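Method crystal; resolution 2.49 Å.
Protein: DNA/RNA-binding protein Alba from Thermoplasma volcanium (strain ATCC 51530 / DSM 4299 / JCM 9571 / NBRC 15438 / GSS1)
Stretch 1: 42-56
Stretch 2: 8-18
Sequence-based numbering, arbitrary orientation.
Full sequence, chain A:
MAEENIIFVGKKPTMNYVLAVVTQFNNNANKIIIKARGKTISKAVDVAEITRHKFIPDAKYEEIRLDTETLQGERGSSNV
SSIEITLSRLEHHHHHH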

# COMPACT_ATOMS: atom_id res chain seq x y z
N SER A 42 4.64 -1.22 -3.73
CA SER A 42 3.98 -1.04 -5.02
C SER A 42 3.74 -2.36 -5.73
O SER A 42 2.67 -2.62 -6.28
CB SER A 42 4.84 -0.14 -5.90
OG SER A 42 4.60 1.20 -5.57
N LYS A 43 4.78 -3.17 -5.78
CA LYS A 43 4.70 -4.43 -6.47
C LYS A 43 3.74 -5.41 -5.77
O LYS A 43 3.03 -6.15 -6.44
CB LYS A 43 6.10 -5.02 -6.62
CG LYS A 43 6.16 -6.29 -7.44
CD LYS A 43 7.51 -6.99 -7.33
CE LYS A 43 8.49 -6.47 -8.35
NZ LYS A 43 9.66 -7.39 -8.37
N ALA A 44 3.71 -5.43 -4.44
CA ALA A 44 2.77 -6.29 -3.74
C ALA A 44 1.33 -5.94 -4.11
O ALA A 44 0.50 -6.83 -4.28
CB ALA A 44 2.97 -6.20 -2.23
N VAL A 45 1.02 -4.66 -4.20
CA VAL A 45 -0.32 -4.21 -4.63
C VAL A 45 -0.62 -4.69 -6.04
O VAL A 45 -1.68 -5.26 -6.27
CB VAL A 45 -0.51 -2.67 -4.52
CG1 VAL A 45 -1.89 -2.26 -5.02
CG2 VAL A 45 -0.37 -2.22 -3.07
N ASP A 46 0.31 -4.47 -6.97
CA ASP A 46 0.22 -5.08 -8.32
C ASP A 46 -0.09 -6.58 -8.30
O ASP A 46 -1.02 -7.03 -9.02
CB ASP A 46 1.51 -4.86 -9.14
CG ASP A 46 1.81 -3.38 -9.45
OD1 ASP A 46 0.92 -2.49 -9.32
OD2 ASP A 46 2.97 -3.12 -9.85
N VAL A 47 0.68 -7.36 -7.53
CA VAL A 47 0.49 -8.80 -7.46
C VAL A 47 -0.94 -9.12 -7.12
O VAL A 47 -1.57 -9.92 -7.79
CB VAL A 47 1.44 -9.49 -6.46
CG1 VAL A 47 0.96 -10.89 -6.11
CG2 VAL A 47 2.85 -9.51 -7.01
N ALA A 48 -1.46 -8.48 -6.08
CA ALA A 48 -2.84 -8.73 -5.66
C ALA A 48 -3.86 -8.24 -6.65
O ALA A 48 -4.94 -8.80 -6.75
CB ALA A 48 -3.13 -8.11 -4.29
N GLU A 49 -3.56 -7.16 -7.36
CA GLU A 49 -4.55 -6.61 -8.28
C GLU A 49 -4.62 -7.41 -9.58
O GLU A 49 -5.70 -7.64 -10.12
CB GLU A 49 -4.31 -5.14 -8.53
CG GLU A 49 -4.81 -4.29 -7.38
CD GLU A 49 -6.31 -4.07 -7.47
OE1 GLU A 49 -6.76 -3.54 -8.50
OE2 GLU A 49 -7.06 -4.43 -6.53
N ILE A 50 -3.47 -7.86 -10.05
CA ILE A 50 -3.44 -8.70 -11.24
C ILE A 50 -4.17 -10.00 -10.96
O ILE A 50 -4.98 -10.47 -11.77
CB ILE A 50 -1.99 -9.01 -11.66
CG1 ILE A 50 -1.35 -7.77 -12.24
CG2 ILE A 50 -1.94 -10.11 -12.69
CD1 ILE A 50 0.15 -7.82 -12.22
N THR A 51 -3.87 -10.55 -9.80
CA THR A 51 -4.46 -11.81 -9.39
C THR A 51 -5.98 -11.75 -9.46
O THR A 51 -6.61 -12.63 -10.01
CB THR A 51 -4.02 -12.18 -7.95
OG1 THR A 51 -2.65 -12.55 -7.96
CG2 THR A 51 -4.81 -13.34 -7.44
N ARG A 52 -6.57 -10.72 -8.89
CA ARG A 52 -8.04 -10.67 -8.84
C ARG A 52 -8.71 -10.15 -10.11
O ARG A 52 -9.92 -10.23 -10.26
CB ARG A 52 -8.49 -9.87 -7.63
CG ARG A 52 -8.11 -8.42 -7.73
CD ARG A 52 -8.19 -7.80 -6.35
NE ARG A 52 -9.58 -7.65 -5.95
CZ ARG A 52 -10.32 -6.58 -6.22
NH1 ARG A 52 -9.79 -5.55 -6.88
NH2 ARG A 52 -11.58 -6.55 -5.81
N HIS A 53 -7.91 -9.64 -11.04
CA HIS A 53 -8.45 -9.19 -12.31
C HIS A 53 -8.37 -10.26 -13.36
O HIS A 53 -9.35 -10.57 -14.03
CB HIS A 53 -7.74 -7.91 -12.75
CG HIS A 53 -8.33 -6.67 -12.13
ND1 HIS A 53 -8.63 -6.58 -10.81
CD2 HIS A 53 -8.69 -5.45 -12.70
CE1 HIS A 53 -9.15 -5.38 -10.55
NE2 HIS A 53 -9.19 -4.68 -11.70
N LYS A 54 -7.22 -10.87 -13.52
CA LYS A 54 -7.11 -11.82 -14.58
C LYS A 54 -7.27 -13.25 -14.13
O LYS A 54 -7.84 -14.04 -14.87
CB LYS A 54 -5.81 -11.61 -15.36
CG LYS A 54 -5.81 -10.33 -16.19
CD LYS A 54 -4.46 -9.66 -16.06
CE LYS A 54 -4.39 -8.39 -16.88
NZ LYS A 54 -3.06 -7.77 -16.60
N PHE A 55 -6.84 -13.59 -12.91
CA PHE A 55 -6.59 -15.00 -12.59
C PHE A 55 -7.41 -15.70 -11.51
O PHE A 55 -7.66 -16.87 -11.64
CB PHE A 55 -5.11 -15.22 -12.37
CG PHE A 55 -4.26 -14.73 -13.51
CD1 PHE A 55 -4.16 -15.47 -14.68
CD2 PHE A 55 -3.58 -13.53 -13.41
CE1 PHE A 55 -3.38 -15.02 -15.74
CE2 PHE A 55 -2.79 -13.08 -14.46
CZ PHE A 55 -2.69 -13.83 -15.63
N ILE A 56 -7.81 -15.02 -10.45
CA ILE A 56 -8.76 -15.60 -9.50
C ILE A 56 -9.90 -14.58 -9.39
O ILE A 56 -9.96 -13.84 -8.43
CB ILE A 56 -8.13 -15.84 -8.12
CG1 ILE A 56 -6.76 -16.55 -8.22
CG2 ILE A 56 -9.09 -16.60 -7.22
CD1 ILE A 56 -6.83 -18.01 -8.62
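Stretch 2 8-18: FVGKKPTMNYV

Stretch 2 arrives extended through Phe8 and first touches the helix of stretch 1 at Val9, then turns through Gly10 to Pro13 and enters a helix that carries the chain through Val18 and beyond. The two helices run obliquely, their N-to-C directions 56° apart (signed crossing angle -56°), and their axes come within 9.0 Å. Stretch 2 supplies two beta-branched knobs, one helical turn apart.

Thr14 is the first. Its side chain drops into the hollow bounded by Lys43, Asp46, Val47 and Ile50, with Thr14 CG2 3.8 Å from both Val47 CG2 and Ile50 CD1, while Thr14 OG1 lies 3.6 Å from Lys43 CG. Val18 is the second, filling the next hollow along, among Val47, Ile50, Thr51 and Phe55. Val18 CG2 stands 4.0 Å from Ile50 CG2, and Val18 CG1 lies 3.5 Å from Thr51 OG1 and 3.8 Å from Phe55 CD2. Thr51 lines this pocket with its hydroxyl turned back on its own helix, Thr51 OG1 donating to Val47 O at 2.8 Å. Val47 and Ile50 border both hollows, and Val47 also packs its CG2 3.6 Å from Tyr17 CB.

Before the helix, Val9 points toward stretch 1 and covers its earlier turns: Val9 CB is 4.4 Å from Ala44 CB, and Val9 CG1 is 3.6 Å from Lys43 CD. Lys43 combines greasy stem and polar tip. Beyond its packed methylenes, Lys43 NZ donates to Gly10 O at 2.9 Å and Lys12 O at 2.7 Å, pinning the turn that leads into the second helix. Met15 adds a looser margin beside Ile50 and Phe55, with Met15 SD 4.2 Å from Ile50 CG2 and Met15 CE 4.4 Å from Phe55 CE2.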

# COMPACT_ATOMS: atom_id res chain seq x y z
N PHE A 8 6.44 -13.59 0.32
CA PHE A 8 7.27 -12.40 0.47
C PHE A 8 7.61 -11.85 -0.90
O PHE A 8 8.36 -12.46 -1.66
CB PHE A 8 8.55 -12.71 1.23
CG PHE A 8 8.32 -13.06 2.67
CD1 PHE A 8 8.24 -12.05 3.64
CD2 PHE A 8 8.15 -14.40 3.07
CE1 PHE A 8 8.01 -12.36 4.97
CE2 PHE A 8 7.91 -14.72 4.40
CZ PHE A 8 7.85 -13.70 5.35
N VAL A 9 7.06 -10.68 -1.22
CA VAL A 9 7.27 -10.14 -2.54
C VAL A 9 8.57 -9.40 -2.58
O VAL A 9 8.74 -8.44 -1.87
CB VAL A 9 6.10 -9.24 -2.97
CG1 VAL A 9 6.46 -8.49 -4.24
CG2 VAL A 9 4.87 -10.10 -3.18
N GLY A 10 9.49 -9.88 -3.42
CA GLY A 10 10.80 -9.26 -3.60
C GLY A 10 11.11 -8.84 -5.03
O GLY A 10 10.29 -8.18 -5.69
N LYS A 11 12.29 -9.23 -5.51
CA LYS A 11 12.83 -8.65 -6.75
C LYS A 11 12.50 -9.38 -8.05
O LYS A 11 12.69 -8.81 -9.12
CB LYS A 11 14.34 -8.36 -6.63
CG LYS A 11 14.70 -7.16 -5.74
CD LYS A 11 13.89 -5.88 -6.05
CE LYS A 11 13.97 -4.82 -4.95
NZ LYS A 11 13.42 -5.26 -3.63
N LYS A 12 12.00 -10.62 -7.96
CA LYS A 12 11.57 -11.39 -9.15
C LYS A 12 10.46 -10.69 -9.97
O LYS A 12 9.76 -9.82 -9.46
CB LYS A 12 11.09 -12.77 -8.73
CG LYS A 12 12.17 -13.63 -8.10
CD LYS A 12 11.59 -14.96 -7.66
CE LYS A 12 12.66 -15.81 -6.99
NZ LYS A 12 12.11 -17.15 -6.69
N PRO A 13 10.30 -11.05 -11.26
CA PRO A 13 9.18 -10.48 -11.99
C PRO A 13 7.82 -10.78 -11.36
O PRO A 13 7.61 -11.86 -10.79
CB PRO A 13 9.31 -11.13 -13.37
CG PRO A 13 10.80 -11.18 -13.55
CD PRO A 13 11.29 -11.64 -12.19
N THR A 14 6.94 -9.80 -11.46
CA THR A 14 5.68 -9.78 -10.75
C THR A 14 4.87 -11.08 -10.92
O THR A 14 4.25 -11.57 -9.94
CB THR A 14 4.89 -8.53 -11.21
OG1 THR A 14 5.67 -7.38 -10.87
CG2 THR A 14 3.55 -8.39 -10.52
N MET A 15 4.89 -11.64 -12.13
CA MET A 15 4.06 -12.79 -12.45
C MET A 15 4.48 -14.03 -11.67
O MET A 15 3.63 -14.87 -11.38
CB MET A 15 4.04 -13.06 -13.94
CG MET A 15 3.34 -11.97 -14.75
SD MET A 15 1.63 -11.72 -14.26
CE MET A 15 0.94 -11.07 -15.78
N ASN A 16 5.75 -14.14 -11.30
CA ASN A 16 6.17 -15.20 -10.36
C ASN A 16 5.33 -15.22 -9.11
O ASN A 16 4.89 -16.28 -8.66
CB ASN A 16 7.65 -15.07 -9.96
CG ASN A 16 8.56 -15.41 -11.09
OD1 ASN A 16 8.86 -16.59 -11.32
ND2 ASN A 16 8.92 -14.42 -11.88
N TYR A 17 5.11 -14.03 -8.56
CA TYR A 17 4.37 -13.93 -7.33
C TYR A 17 2.90 -14.19 -7.56
O TYR A 17 2.23 -14.79 -6.72
CB TYR A 17 4.66 -12.60 -6.66
CG TYR A 17 6.14 -12.41 -6.35
CD1 TYR A 17 6.78 -13.19 -5.39
CD2 TYR A 17 6.89 -11.46 -7.03
CE1 TYR A 17 8.15 -13.03 -5.12
CE2 TYR A 17 8.25 -11.28 -6.78
CZ TYR A 17 8.87 -12.06 -5.82
OH TYR A 17 10.22 -11.84 -5.57
N VAL A 18 2.39 -13.77 -8.72
CA VAL A 18 0.99 -14.03 -9.05
C VAL A 18 0.79 -15.55 -9.17
O VAL A 18 -0.22 -16.10 -8.71
CB VAL A 18 0.58 -13.33 -10.36
CG1 VAL A 18 -0.85 -13.71 -10.77
CG2 VAL A 18 0.68 -11.82 -10.22